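Local coordinates for uncharacterized protein (Exiguobacterium sibiricum, PDB 3B77) that is of unknown function but carries a bacterial pleckstrin homology domain, followed by a helical region that is probably involved in oligomerisation, at residues A[20-25]-A[42-47]; A[32-37]-A[99-104]; A[86-91]-A[109-114]. All coordinates share one frame; numbering follows the deposited sequence.

Contact 1 (A[20-25]-A[42-47]); sequences DYVLHE and CFTNLA
Val22 lays its methyl CG2 over the sulfur of Cys42, with Val22 CG2 4.1 Å from Cys42 SG, and the same methyl lies 4.2 Å from Thr44 CG2. One branch of a loop valine thus bridges two residues that project from the same face of strand 39-44. The torsion explains the choice of branch: CG2 lies beside the backbone N, anti to the carbonyl carbon, and faces the strand, whereas CG1 is anti to the backbone N (chi1 167°) and rests over the imidazole of His24, 3.6 Å above the ring plane and toward its rim. Both touching strand residues belong to the first sheet of a pleckstrin homology fold, whose face is covered here by the loop that runs between strands 6-7 and 30-35. Thr44 divides its side chain between two tasks. Its methyl meets the loop, while OG1 accepts from Leu46 N at 3.0 Å and from Ala47 N at 2.9 Å, forming an ST turn and an ST motif at the bend into strand 47-52. The bend is also closed by Thr44 N bonding to Ala47 O at 2.9 Å. Glu28 links the turn to the loop: OE2 is hydrogen-bonded to Thr44 OG1 and OE1 to Leu23 N. Val22 O makes a weak hydrogen bond with Lys116 of the second subunit, another copy of the protein.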
loop_
_atom_site.group_PDB
_atom_site.type_symbol
_atom_site.label_atom_id
_atom_site.label_comp_id
_atom_site.label_asym_id
_atom_site.label_seq_id
_atom_site.Cartn_x
_atom_site.Cartn_y
_atom_site.Cartn_z
ATOM N N ASP A 20 30.471 -17.948 55.306
ATOM C CA ASP A 20 30.169 -19.293 54.822
ATOM C C ASP A 20 29.447 -19.302 53.481
ATOM O O ASP A 20 29.512 -20.301 52.740
ATOM C CB ASP A 20 29.322 -20.035 55.846
ATOM C CG ASP A 20 30.116 -20.425 57.070
ATOM O OD1 ASP A 20 31.268 -20.880 56.891
ATOM O OD2 ASP A 20 29.591 -20.285 58.199
ATOM N N TYR A 21 28.767 -18.195 53.179
ATOM C CA TYR A 21 27.956 -18.081 51.977
ATOM C C TYR A 21 28.645 -17.279 50.899
ATOM O O TYR A 21 28.103 -17.113 49.821
ATOM C CB TYR A 21 26.590 -17.493 52.334
ATOM C CG TYR A 21 25.946 -18.285 53.440
ATOM C CD1 TYR A 21 25.310 -19.487 53.173
ATOM C CD2 TYR A 21 26.034 -17.870 54.766
ATOM C CE1 TYR A 21 24.743 -20.242 54.185
ATOM C CE2 TYR A 21 25.464 -18.612 55.783
ATOM C CZ TYR A 21 24.816 -19.800 55.489
ATOM O OH TYR A 21 24.242 -20.568 56.486
ATOM N N VAL A 22 29.845 -16.795 51.181
ATOM C CA VAL A 22 30.620 -16.065 50.185
ATOM C C VAL A 22 31.240 -17.091 49.265
ATOM O O VAL A 22 31.683 -18.135 49.734
ATOM C CB VAL A 22 31.693 -15.175 50.835
ATOM C CG1 VAL A 22 32.690 -14.684 49.798
ATOM C CG2 VAL A 22 31.032 -13.989 51.540
ATOM N N LEU A 23 31.221 -16.818 47.960
ATOM C CA LEU A 23 31.749 -17.745 46.963
ATOM C C LEU A 23 33.239 -17.536 46.813
ATOM O O LEU A 23 33.719 -17.051 45.794
ATOM C CB LEU A 23 31.049 -17.572 45.615
ATOM C CG LEU A 23 29.525 -17.614 45.657
ATOM C CD1 LEU A 23 28.951 -17.475 44.267
ATOM C CD2 LEU A 23 29.050 -18.880 46.313
ATOM N N HIS A 24 33.973 -17.926 47.844
ATOM C CA HIS A 24 35.426 -17.865 47.827
ATOM C C HIS A 24 35.984 -18.623 46.636
ATOM O O HIS A 24 37.029 -18.258 46.097
ATOM C CB HIS A 24 35.981 -18.476 49.109
ATOM C CG HIS A 24 35.478 -17.807 50.346
ATOM N ND1 HIS A 24 35.902 -16.555 50.737
ATOM C CD2 HIS A 24 34.550 -18.194 51.252
ATOM C CE1 HIS A 24 35.263 -16.203 51.838
ATOM N NE2 HIS A 24 34.441 -17.180 52.174
ATOM N N GLU A 25 35.278 -19.686 46.244
ATOM C CA GLU A 25 35.628 -20.495 45.084
ATOM C C GLU A 25 35.721 -19.665 43.794
ATOM O O GLU A 25 36.547 -19.951 42.932
ATOM C CB GLU A 25 34.608 -21.630 44.905
ATOM C CG GLU A 25 34.650 -22.728 45.997
ATOM C CD GLU A 25 33.702 -22.504 47.192
ATOM O OE1 GLU A 25 33.308 -21.352 47.497
ATOM O OE2 GLU A 25 33.360 -23.524 47.833
ATOM N N CYS A 42 26.389 -8.242 54.140
ATOM C CA CYS A 42 27.730 -8.503 53.638
ATOM C C CYS A 42 27.855 -7.983 52.231
ATOM O O CYS A 42 27.161 -8.456 51.353
ATOM C CB CYS A 42 27.940 -10.011 53.666
ATOM S SG CYS A 42 29.526 -10.609 53.192
ATOM N N PHE A 43 28.706 -6.978 52.037
ATOM C CA PHE A 43 28.924 -6.361 50.730
ATOM C C PHE A 43 30.217 -6.889 50.130
ATOM O O PHE A 43 31.288 -6.609 50.634
ATOM C CB PHE A 43 29.008 -4.846 50.849
ATOM C CG PHE A 43 27.739 -4.199 51.338
ATOM C CD1 PHE A 43 27.475 -4.105 52.697
ATOM C CD2 PHE A 43 26.824 -3.688 50.443
ATOM C CE1 PHE A 43 26.310 -3.494 53.152
ATOM C CE2 PHE A 43 25.684 -3.083 50.868
ATOM C CZ PHE A 43 25.409 -2.980 52.231
ATOM N N THR A 44 30.092 -7.645 49.041
ATOM C CA THR A 44 31.242 -8.228 48.349
ATOM C C THR A 44 31.410 -7.540 46.999
ATOM O O THR A 44 30.599 -6.660 46.632
ATOM C CB THR A 44 31.069 -9.758 48.084
ATOM O OG1 THR A 44 30.257 -9.963 46.925
ATOM C CG2 THR A 44 30.451 -10.477 49.281
ATOM N N ASN A 45 32.464 -7.943 46.274
ATOM C CA ASN A 45 32.716 -7.433 44.937
ATOM C C ASN A 45 31.650 -7.843 43.937
ATOM O O ASN A 45 31.441 -7.157 42.952
ATOM C CB ASN A 45 34.091 -7.861 44.418
ATOM C CG ASN A 45 34.293 -9.341 44.462
ATOM O OD1 ASN A 45 33.883 -9.999 45.407
ATOM N ND2 ASN A 45 34.925 -9.876 43.453
ATOM N N LEU A 46 30.954 -8.940 44.206
ATOM C CA LEU A 46 29.947 -9.447 43.298
ATOM C C LEU A 46 28.508 -9.221 43.722
ATOM O O LEU A 46 27.630 -9.169 42.853
ATOM C CB LEU A 46 30.137 -10.946 43.098
ATOM C CG LEU A 46 31.520 -11.437 42.697
ATOM C CD1 LEU A 46 31.564 -12.965 42.849
ATOM C CD2 LEU A 46 31.988 -10.980 41.277
ATOM N N ALA A 47 28.242 -9.117 45.026
ATOM C CA ALA A 47 26.857 -9.109 45.524
ATOM C C ALA A 47 26.698 -8.592 46.937
ATOM O O ALA A 47 27.696 -8.396 47.663
ATOM C CB ALA A 47 26.275 -10.524 45.487
#

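Contact 2 (A[32-37]-A[99-104]); sequences FLIKSK and YSIDVD
Ile34 presents both of its methyls to strand 97-104, and these carry the whole contact. Its CG2 lies 4.0 Å from Ile101 CG2, branch against branch, with the two side chains running obliquely to one another. The chain end, CD1, reaches further and spans two partners: Ile34 CD1 is 3.9 Å from Val103 CG2 and 4.0 Å from Ile101 CG2. Against Val103 the isoleucine turns nearly at a right angle, and one methyl from each side makes the touch. In Ile34, CG2 stands anti to the backbone N while CG1 swings back beside that N (chi1 -66°), which sets CG2 and CD1 around the one methyl of Ile101, with CD1 also reaching Val103. All three residues are buried. The strands belong to separate sheets of the pleckstrin homology fold, and at the nearest pair the CA atoms of Ile34 and Val103 are 7.7 Å apart. Val103 also packs against Val111 of helix 108-146, and Phe32 touches Leu114 of that helix, so this seam between the sheets continues into the helix packing. No hydrogen bond crosses between the two segments; their meeting therefore rests on the fit and burial of branched aliphatic groups, a small example of two sheets meeting through apolar side chains at this point.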
loop_
_atom_site.group_PDB
_atom_site.type_symbol
_atom_site.label_atom_id
_atom_site.label_comp_id
_atom_site.label_asym_id
_atom_site.label_seq_id
_atom_site.Cartn_x
_atom_site.Cartn_y
_atom_site.Cartn_z
ATOM N N PHE A 32 32.759 -5.095 53.082
ATOM C CA PHE A 32 32.089 -4.344 54.124
ATOM C C PHE A 32 31.044 -5.222 54.762
ATOM O O PHE A 32 30.246 -5.831 54.066
ATOM C CB PHE A 32 31.438 -3.110 53.527
ATOM C CG PHE A 32 31.365 -1.950 54.482
ATOM C CD1 PHE A 32 30.275 -1.789 55.349
ATOM C CD2 PHE A 32 32.387 -1.012 54.524
ATOM C CE1 PHE A 32 30.227 -0.719 56.235
ATOM C CE2 PHE A 32 32.325 0.043 55.385
ATOM C CZ PHE A 32 31.246 0.192 56.240
ATOM N N LEU A 33 31.066 -5.312 56.083
ATOM C CA LEU A 33 30.124 -6.150 56.804
ATOM C C LEU A 33 29.562 -5.344 57.960
ATOM O O LEU A 33 30.295 -4.619 58.647
ATOM C CB LEU A 33 30.794 -7.440 57.271
ATOM C CG LEU A 33 29.999 -8.523 58.014
ATOM C CD1 LEU A 33 28.791 -9.032 57.278
ATOM C CD2 LEU A 33 30.921 -9.661 58.266
ATOM N N ILE A 34 28.246 -5.419 58.105
ATOM C CA ILE A 34 27.515 -4.774 59.173
ATOM C C ILE A 34 26.740 -5.894 59.826
ATOM O O ILE A 34 25.987 -6.625 59.161
ATOM C CB ILE A 34 26.518 -3.733 58.652
ATOM C CG1 ILE A 34 27.256 -2.561 57.994
ATOM C CG2 ILE A 34 25.607 -3.258 59.794
ATOM C CD1 ILE A 34 26.361 -1.604 57.244
ATOM N N LYS A 35 26.975 -6.068 61.120
ATOM C CA LYS A 35 26.311 -7.105 61.872
ATOM C C LYS A 35 25.447 -6.462 62.946
ATOM O O LYS A 35 25.888 -5.601 63.681
ATOM C CB LYS A 35 27.331 -8.078 62.484
ATOM C CG LYS A 35 26.714 -9.430 62.925
ATOM C CD LYS A 35 27.695 -10.304 63.732
ATOM C CE LYS A 35 28.892 -10.807 62.900
ATOM N NZ LYS A 35 29.908 -11.544 63.745
ATOM N N SER A 36 24.193 -6.868 62.965
ATOM C CA SER A 36 23.249 -6.515 63.991
ATOM C C SER A 36 22.827 -7.804 64.726
ATOM O O SER A 36 23.233 -8.929 64.391
ATOM C CB SER A 36 22.051 -5.801 63.364
ATOM O OG SER A 36 20.801 -6.375 63.730
ATOM N N LYS A 37 22.020 -7.615 65.756
ATOM C CA LYS A 37 21.485 -8.711 66.550
ATOM C C LYS A 37 20.631 -9.634 65.698
ATOM O O LYS A 37 20.612 -10.839 65.923
ATOM C CB LYS A 37 20.644 -8.118 67.694
ATOM C CG LYS A 37 19.878 -9.099 68.580
ATOM C CD LYS A 37 19.126 -8.361 69.701
ATOM C CE LYS A 37 20.080 -7.662 70.698
ATOM N NZ LYS A 37 19.403 -7.140 71.938
ATOM N N TYR A 99 16.352 -1.126 51.218
ATOM C CA TYR A 99 17.244 -1.438 52.310
ATOM C C TYR A 99 17.500 -0.195 53.095
ATOM O O TYR A 99 17.854 0.826 52.547
ATOM C CB TYR A 99 18.567 -2.030 51.823
ATOM C CG TYR A 99 18.500 -3.523 51.721
ATOM C CD1 TYR A 99 17.937 -4.146 50.612
ATOM C CD2 TYR A 99 18.950 -4.323 52.753
ATOM C CE1 TYR A 99 17.850 -5.540 50.527
ATOM C CE2 TYR A 99 18.863 -5.718 52.682
ATOM C CZ TYR A 99 18.312 -6.320 51.571
ATOM O OH TYR A 99 18.219 -7.692 51.528
ATOM N N SER A 100 17.271 -0.299 54.395
ATOM C CA SER A 100 17.543 0.757 55.327
ATOM C C SER A 100 18.313 0.097 56.451
ATOM O O SER A 100 17.787 -0.784 57.109
ATOM C CB SER A 100 16.241 1.340 55.841
ATOM O OG SER A 100 16.501 2.230 56.912
ATOM N N ILE A 101 19.558 0.506 56.661
ATOM C CA ILE A 101 20.409 -0.115 57.674
ATOM C C ILE A 101 20.882 0.923 58.677
ATOM O O ILE A 101 21.485 1.921 58.290
ATOM C CB ILE A 101 21.631 -0.813 57.020
ATOM C CG1 ILE A 101 21.170 -1.777 55.906
ATOM C CG2 ILE A 101 22.448 -1.550 58.074
ATOM C CD1 ILE A 101 22.299 -2.335 55.065
ATOM N N ASP A 102 20.583 0.683 59.958
ATOM C CA ASP A 102 20.998 1.564 61.070
ATOM C C ASP A 102 22.325 1.091 61.631
ATOM O O ASP A 102 22.487 -0.092 61.897
ATOM C CB ASP A 102 19.953 1.575 62.183
ATOM C CG ASP A 102 18.709 2.366 61.807
ATOM O OD1 ASP A 102 18.857 3.519 61.345
ATOM O OD2 ASP A 102 17.586 1.851 61.988
ATOM N N VAL A 103 23.266 2.014 61.798
ATOM C CA VAL A 103 24.618 1.678 62.203
ATOM C C VAL A 103 25.074 2.590 63.344
ATOM O O VAL A 103 24.762 3.786 63.364
ATOM C CB VAL A 103 25.609 1.800 61.014
ATOM C CG1 VAL A 103 26.990 1.352 61.410
ATOM C CG2 VAL A 103 25.133 0.992 59.850
ATOM N N ASP A 104 25.823 2.001 64.277
ATOM C CA ASP A 104 26.408 2.702 65.408
ATOM C C ASP A 104 27.069 3.995 64.952
ATOM O O ASP A 104 28.032 3.956 64.178
ATOM C CB ASP A 104 27.449 1.786 66.068
ATOM C CG ASP A 104 27.961 2.310 67.420
ATOM O OD1 ASP A 104 27.961 3.547 67.685
ATOM O OD2 ASP A 104 28.394 1.444 68.212
#

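Contact 3 (A[86-91]-A[109-114]); sequences LDVEIK and EHVKDL
Lys112 NZ makes a salt bridge with Asp113 OD1 at 2.7 Å, meeting the carboxylate on its syn side but 30° out of its plane; a second, weak bond runs from NZ to Glu109 O. This pairing sits on the helix surface turned from the strand, and there Lys112 packs on Asp20 of the third subunit, another copy of the protein. Val111 and Leu114 face the strand with apolar side chains. Val111 fits against two strand residues: Val88 CG2 lies 3.9 Å from Val111 CG2, the two valine side chains passing alongside one another and pointing opposite ways, and Ile90 CB approaches Val111 CG1 at 4.2 Å. One turn on, Ile90 crosses Leu114 at about a right angle, its extended chain (chi1 -172°, chi2 also near anti) carrying CD1 to 3.9 Å from Leu114 CG. Strand segment 87-91 and helix segment 109-114 run almost parallel, 10° apart, with axes 9.5 Å from each other. The geometry agrees with the C-terminal helix that closes one end of the barrel in pleckstrin homology domains, here continuing as helix 108-146. Charge on one face and branched hydrocarbon on the other make the helix segment amphipathic, so the two segments meet through burial of aliphatic groups, with no hydrogen bond between them.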
loop_
_atom_site.group_PDB
_atom_site.type_symbol
_atom_site.label_atom_id
_atom_site.label_comp_id
_atom_site.label_asym_id
_atom_site.label_seq_id
_atom_site.Cartn_x
_atom_site.Cartn_y
_atom_site.Cartn_z
ATOM N N LEU A 86 21.586 7.454 68.447
ATOM C CA LEU A 86 22.705 6.490 68.551
ATOM C C LEU A 86 23.154 5.881 67.207
ATOM O O LEU A 86 24.181 5.199 67.132
ATOM C CB LEU A 86 22.333 5.348 69.506
ATOM C CG LEU A 86 22.167 5.670 70.992
ATOM C CD1 LEU A 86 21.675 4.433 71.721
ATOM C CD2 LEU A 86 23.479 6.184 71.591
ATOM N N ASP A 87 22.402 6.156 66.145
ATOM C CA ASP A 87 22.675 5.561 64.846
ATOM C C ASP A 87 22.668 6.516 63.650
ATOM O O ASP A 87 22.072 7.593 63.676
ATOM C CB ASP A 87 21.663 4.438 64.595
ATOM C CG ASP A 87 20.201 4.933 64.588
ATOM O OD1 ASP A 87 19.949 6.156 64.610
ATOM O OD2 ASP A 87 19.287 4.079 64.548
ATOM N N VAL A 88 23.386 6.092 62.615
ATOM C CA VAL A 88 23.348 6.716 61.296
ATOM C C VAL A 88 22.624 5.696 60.410
ATOM O O VAL A 88 22.755 4.504 60.616
ATOM C CB VAL A 88 24.773 7.043 60.764
ATOM C CG1 VAL A 88 25.447 8.040 61.655
ATOM C CG2 VAL A 88 25.645 5.795 60.637
ATOM N N GLU A 89 21.837 6.154 59.446
ATOM C CA GLU A 89 21.064 5.254 58.594
ATOM C C GLU A 89 21.502 5.383 57.149
ATOM O O GLU A 89 21.571 6.483 56.619
ATOM C CB GLU A 89 19.572 5.573 58.716
ATOM C CG GLU A 89 18.659 4.686 57.868
ATOM C CD GLU A 89 17.296 5.323 57.539
ATOM O OE1 GLU A 89 17.250 6.369 56.853
ATOM O OE2 GLU A 89 16.262 4.750 57.929
ATOM N N ILE A 90 21.804 4.248 56.519
ATOM C CA ILE A 90 22.132 4.181 55.088
ATOM C C ILE A 90 20.990 3.463 54.391
ATOM O O ILE A 90 20.455 2.475 54.891
ATOM C CB ILE A 90 23.478 3.473 54.812
ATOM C CG1 ILE A 90 23.863 3.600 53.332
ATOM C CG2 ILE A 90 23.428 2.030 55.257
ATOM C CD1 ILE A 90 25.285 3.166 53.034
ATOM N N LYS A 91 20.576 4.008 53.256
ATOM C CA LYS A 91 19.500 3.438 52.485
ATOM C C LYS A 91 19.903 3.251 51.031
ATOM O O LYS A 91 20.786 3.929 50.519
ATOM C CB LYS A 91 18.272 4.342 52.505
ATOM C CG LYS A 91 17.680 4.679 53.863
ATOM C CD LYS A 91 16.643 5.830 53.742
ATOM C CE LYS A 91 15.451 5.472 52.809
ATOM N NZ LYS A 91 14.445 6.588 52.624
ATOM N N GLU A 109 32.562 7.221 60.222
ATOM C CA GLU A 109 33.669 7.318 59.277
ATOM C C GLU A 109 33.591 6.186 58.251
ATOM O O GLU A 109 33.885 6.380 57.091
ATOM C CB GLU A 109 35.018 7.305 60.015
ATOM N N HIS A 110 33.150 5.016 58.682
ATOM C CA HIS A 110 33.113 3.836 57.825
ATOM C C HIS A 110 31.852 3.747 56.982
ATOM O O HIS A 110 31.914 3.393 55.807
ATOM C CB HIS A 110 33.229 2.572 58.680
ATOM C CG HIS A 110 34.502 2.492 59.450
ATOM N ND1 HIS A 110 34.573 2.760 60.800
ATOM C CD2 HIS A 110 35.761 2.206 59.051
ATOM C CE1 HIS A 110 35.823 2.631 61.198
ATOM N NE2 HIS A 110 36.562 2.296 60.157
ATOM N N VAL A 111 30.712 4.048 57.598
ATOM C CA VAL A 111 29.441 4.052 56.887
ATOM C C VAL A 111 29.450 5.103 55.774
ATOM O O VAL A 111 28.863 4.891 54.710
ATOM C CB VAL A 111 28.218 4.307 57.818
ATOM C CG1 VAL A 111 26.924 4.016 57.065
ATOM C CG2 VAL A 111 28.270 3.437 59.057
ATOM N N LYS A 112 30.120 6.228 56.006
ATOM C CA LYS A 112 30.210 7.256 54.988
ATOM C C LYS A 112 31.009 6.712 53.811
ATOM O O LYS A 112 30.751 7.096 52.693
ATOM C CB LYS A 112 30.845 8.569 55.512
ATOM C CG LYS A 112 32.351 8.742 55.134
ATOM C CD LYS A 112 32.995 10.006 55.717
ATOM C CE LYS A 112 34.447 10.209 55.179
ATOM N NZ LYS A 112 35.316 8.968 55.221
ATOM N N ASP A 113 31.989 5.849 54.048
ATOM C CA ASP A 113 32.729 5.257 52.933
ATOM C C ASP A 113 31.858 4.296 52.116
ATOM O O ASP A 113 32.026 4.184 50.916
ATOM C CB ASP A 113 34.001 4.528 53.410
ATOM C CG ASP A 113 35.069 5.478 53.958
ATOM O OD1 ASP A 113 34.968 6.725 53.726
ATOM O OD2 ASP A 113 36.026 4.948 54.604
ATOM N N LEU A 114 30.960 3.580 52.777
ATOM C CA LEU A 114 30.042 2.700 52.081
ATOM C C LEU A 114 29.067 3.527 51.230
ATOM O O LEU A 114 28.790 3.205 50.076
ATOM C CB LEU A 114 29.271 1.840 53.076
ATOM C CG LEU A 114 28.308 0.783 52.507
ATOM C CD1 LEU A 114 29.039 -0.222 51.648
ATOM C CD2 LEU A 114 27.584 0.090 53.632
#

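Overall arrangement
From the N terminus, residues 20-25 open contact 1, which closes a short loop at 42-47, with strand 30-35 inside it. Contact 2 starts inside that loop, at 32-37, and closes only at 99-104, so contacts 1 and 2 cross. Contact 3 opens at 86-91 within the span of contact 2 and closes beyond it at 109-114, crossing it in turn; contacts 1 and 3 are in series. Nothing nests. The overlapping loops tie the N-terminal loop to the sheet of strands 30-35 to 62-67, that sheet to the one of strands 73-79, 87-94 and 97-104, and the latter to the helix. Phe43 joins all three, its ring packing on Ile101 and on Leu114.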